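Local coordinates for functional macrophage inflammatory protein 1-alpha homolog (Human herpesvirus 8, PDB 1ZXT) that acts as a virus-encoded chemokine of the CC family that binds CC chemokine receptors, probably to modulate signalling to host leukocytes, at residues G39-T44 against Q49-P54. Sequence-based numbering, arbitrary orientation.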
ATOM      1  N   GLY A  39       1.543  -4.370  -5.410  1.00 31.10           N
ATOM      2  CA  GLY A  39       1.836  -3.591  -4.223  1.00 29.44           C
ATOM      3  C   GLY A  39       0.613  -3.200  -3.489  1.00 30.52           C
ATOM      4  O   GLY A  39      -0.492  -3.224  -4.014  1.00 30.22           O
ATOM      5  N   VAL A  40       0.838  -2.747  -2.289  1.00 30.25           N
ATOM      6  CA  VAL A  40      -0.195  -2.044  -1.466  1.00 29.63           C
ATOM      7  C   VAL A  40       0.427  -0.803  -0.921  1.00 27.99           C
ATOM      8  O   VAL A  40       1.637  -0.792  -0.636  1.00 28.50           O
ATOM      9  CB  VAL A  40      -0.855  -2.917  -0.362  1.00 32.51           C
ATOM     10  CG1 VAL A  40      -1.551  -4.135  -0.947  1.00 31.34           C
ATOM     11  CG2 VAL A  40       0.093  -3.312   0.739  1.00 31.35           C
ATOM     12  N   ILE A  41      -0.388   0.224  -0.752  1.00 27.44           N
ATOM     13  CA  ILE A  41      -0.014   1.395   0.040  1.00 30.11           C
ATOM     14  C   ILE A  41      -0.557   1.287   1.426  1.00 29.47           C
ATOM     15  O   ILE A  41      -1.728   1.144   1.605  1.00 29.77           O
ATOM     16  CB  ILE A  41      -0.483   2.686  -0.637  1.00 29.35           C
ATOM     17  CG1 ILE A  41       0.035   2.753  -2.069  1.00 30.05           C
ATOM     18  CG2 ILE A  41      -0.160   3.992   0.155  1.00 29.79           C
ATOM     19  CD1 ILE A  41       1.532   2.584  -2.204  1.00 29.62           C
ATOM     20  N   LEU A  42       0.325   1.395   2.418  1.00 29.47           N
ATOM     21  CA  LEU A  42      -0.083   1.661   3.788  1.00 26.98           C
ATOM     22  C   LEU A  42      -0.037   3.144   4.001  1.00 28.02           C
ATOM     23  O   LEU A  42       1.011   3.738   4.033  1.00 27.17           O
ATOM     24  CB  LEU A  42       0.813   0.977   4.798  1.00 26.19           C
ATOM     25  CG  LEU A  42       0.966  -0.524   4.557  1.00 26.13           C
ATOM     26  CD1 LEU A  42       2.024  -1.071   5.484  1.00 25.26           C
ATOM     27  CD2 LEU A  42      -0.327  -1.321   4.640  1.00 26.73           C
ATOM     28  N   LEU A  43      -1.201   3.743   4.154  1.00 27.81           N
ATOM     29  CA  LEU A  43      -1.289   5.207   4.213  1.00 30.24           C
ATOM     30  C   LEU A  43      -1.286   5.664   5.642  1.00 28.74           C
ATOM     31  O   LEU A  43      -2.041   5.205   6.536  1.00 28.78           O
ATOM     32  CB  LEU A  43      -2.555   5.708   3.488  1.00 32.68           C
ATOM     33  CG  LEU A  43      -2.722   7.243   3.464  1.00 29.44           C
ATOM     34  CD1 LEU A  43      -1.797   7.792   2.438  1.00 31.36           C
ATOM     35  CD2 LEU A  43      -4.193   7.634   3.262  1.00 34.23           C
ATOM     36  N   THR A  44      -0.394   6.577   5.954  1.00 28.27           N
ATOM     37  CA  THR A  44      -0.338   6.995   7.390  1.00 26.71           C
ATOM     38  C   THR A  44      -1.303   8.120   7.663  1.00 29.54           C
ATOM     39  O   THR A  44      -1.736   8.781   6.749  1.00 29.61           O
ATOM     40  CB  THR A  44       1.088   7.432   7.854  1.00 25.62           C
ATOM     41  OG1 THR A  44       1.357   8.704   7.291  1.00 28.35           O
ATOM     42  CG2 THR A  44       2.227   6.545   7.257  1.00 26.38           C
ATOM     43  N   GLN A  49       2.578   7.753   2.004  1.00 31.56           N
ATOM     44  CA  GLN A  49       2.285   6.553   1.247  1.00 30.40           C
ATOM     45  C   GLN A  49       3.481   5.624   1.375  1.00 30.78           C
ATOM     46  O   GLN A  49       4.566   5.854   0.819  1.00 33.33           O
ATOM     47  CB  GLN A  49       2.004   6.900  -0.217  1.00 32.66           C
ATOM     48  CG  GLN A  49       0.743   7.696  -0.400  1.00 33.21           C
ATOM     49  CD  GLN A  49       0.618   8.332  -1.776  1.00 38.42           C
ATOM     50  OE1 GLN A  49       1.262   7.944  -2.722  1.00 39.54           O
ATOM     51  NE2 GLN A  49      -0.173   9.389  -1.841  1.00 41.19           N
ATOM     52  N   ILE A  50       3.280   4.515   2.081  1.00 29.02           N
ATOM     53  CA  ILE A  50       4.310   3.530   2.335  1.00 29.08           C
ATOM     54  C   ILE A  50       4.030   2.336   1.418  1.00 29.58           C
ATOM     55  O   ILE A  50       3.094   1.602   1.566  1.00 27.97           O
ATOM     56  CB  ILE A  50       4.345   3.066   3.800  1.00 30.33           C
ATOM     57  CG1 ILE A  50       4.691   4.218   4.779  1.00 26.92           C
ATOM     58  CG2 ILE A  50       5.358   1.898   3.960  1.00 34.17           C
ATOM     59  CD1 ILE A  50       4.751   3.791   6.167  1.00 24.19           C
ATOM     60  N   CYS A  51       4.948   2.095   0.490  1.00 28.30           N
ATOM     61  CA  CYS A  51       4.920   0.883  -0.388  1.00 30.09           C
ATOM     62  C   CYS A  51       5.224  -0.386   0.411  1.00 28.27           C
ATOM     63  O   CYS A  51       6.291  -0.468   1.033  1.00 30.68           O
ATOM     64  CB  CYS A  51       5.910   1.001  -1.449  1.00 30.24           C
ATOM     65  SG  CYS A  51       5.297   1.963  -2.873  1.00 30.91           S
ATOM     66  N   ALA A  52       4.313  -1.354   0.354  1.00 26.89           N
ATOM     67  CA  ALA A  52       4.514  -2.636   1.021  1.00 27.35           C
ATOM     68  C   ALA A  52       4.078  -3.792   0.108  1.00 27.79           C
ATOM     69  O   ALA A  52       3.210  -3.642  -0.734  1.00 28.04           O
ATOM     70  CB  ALA A  52       3.790  -2.617   2.304  1.00 27.54           C
ATOM     71  N   ASP A  53       4.718  -4.926   0.320  1.00 28.75           N
ATOM     72  CA  ASP A  53       4.608  -6.114  -0.489  1.00 28.66           C
ATOM     73  C   ASP A  53       3.578  -7.109   0.051  1.00 28.49           C
ATOM     74  O   ASP A  53       3.830  -7.747   1.091  1.00 27.74           O
ATOM     75  CB  ASP A  53       5.945  -6.808  -0.453  1.00 28.36           C
ATOM     76  CG  ASP A  53       6.048  -7.925  -1.463  1.00 33.39           C
ATOM     77  OD1 ASP A  53       5.071  -8.299  -2.124  1.00 32.52           O
ATOM     78  OD2 ASP A  53       7.099  -8.484  -1.637  1.00 32.48           O
ATOM     79  N   PRO A  54       2.415  -7.238  -0.617  1.00 29.39           N
ATOM     80  CA  PRO A  54       1.334  -8.081  -0.129  1.00 29.80           C
ATOM     81  C   PRO A  54       1.639  -9.569  -0.191  1.00 30.19           C
ATOM     82  O   PRO A  54       0.879 -10.354   0.392  1.00 30.44           O
ATOM     83  CB  PRO A  54       0.128  -7.670  -0.993  1.00 30.65           C
ATOM     84  CG  PRO A  54       0.717  -7.204  -2.213  1.00 29.57           C
ATOM     85  CD  PRO A  54       2.015  -6.536  -1.848  1.00 29.82           C
TER
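V40 overlaps A52 of the facing strand and P54 just beyond its end with its two methyls: CG1 packs against CB and CG of P54, 3.9 Å from P54 CB, as the two side chains slide past each other in opposite directions, while CG2 reaches back to A52 CB at 4.1 Å. The A52 methyl is also met by L42, whose CD1 stands 4.0 Å from A52 CB. With CG beside its own backbone N (chi1 -53°), L42 extends toward A52, while its CB stays level with that of I50. Farther along this face, the side chains of T44 and I50 cross at about a right angle, T44 CG2 meeting I50 CD1, and the hydroxyl of T44 turns back to R48 N within the connecting turn.

On the other face I41 divides its branches. CG2, anti to the backbone N, packs 3.6 Å from Q49 CB, and CD1 approaches C51 SG, which forms the disulfide to C12. L43 and Q49 lie side by side, pointing the same way, with L43 CD1 against Q49 CG.

Four backbone hydrogen bonds tie V40 to A52 and L42 to I50, antiparallel hydrogen-bonded pairs; the non-hydrogen-bonded pairs I41–C51 and L43–Q49 lie between and beyond them.

This is the second hairpin of the chemokine Greek-key sheet, with strand 40-44 central between 25-30 and 49-52. V40, L42 and A52 face helix 57-64, meeting V59, L62 and M63, while I41 and Q49 reach Y29 of strand 25-30 on the opposite face.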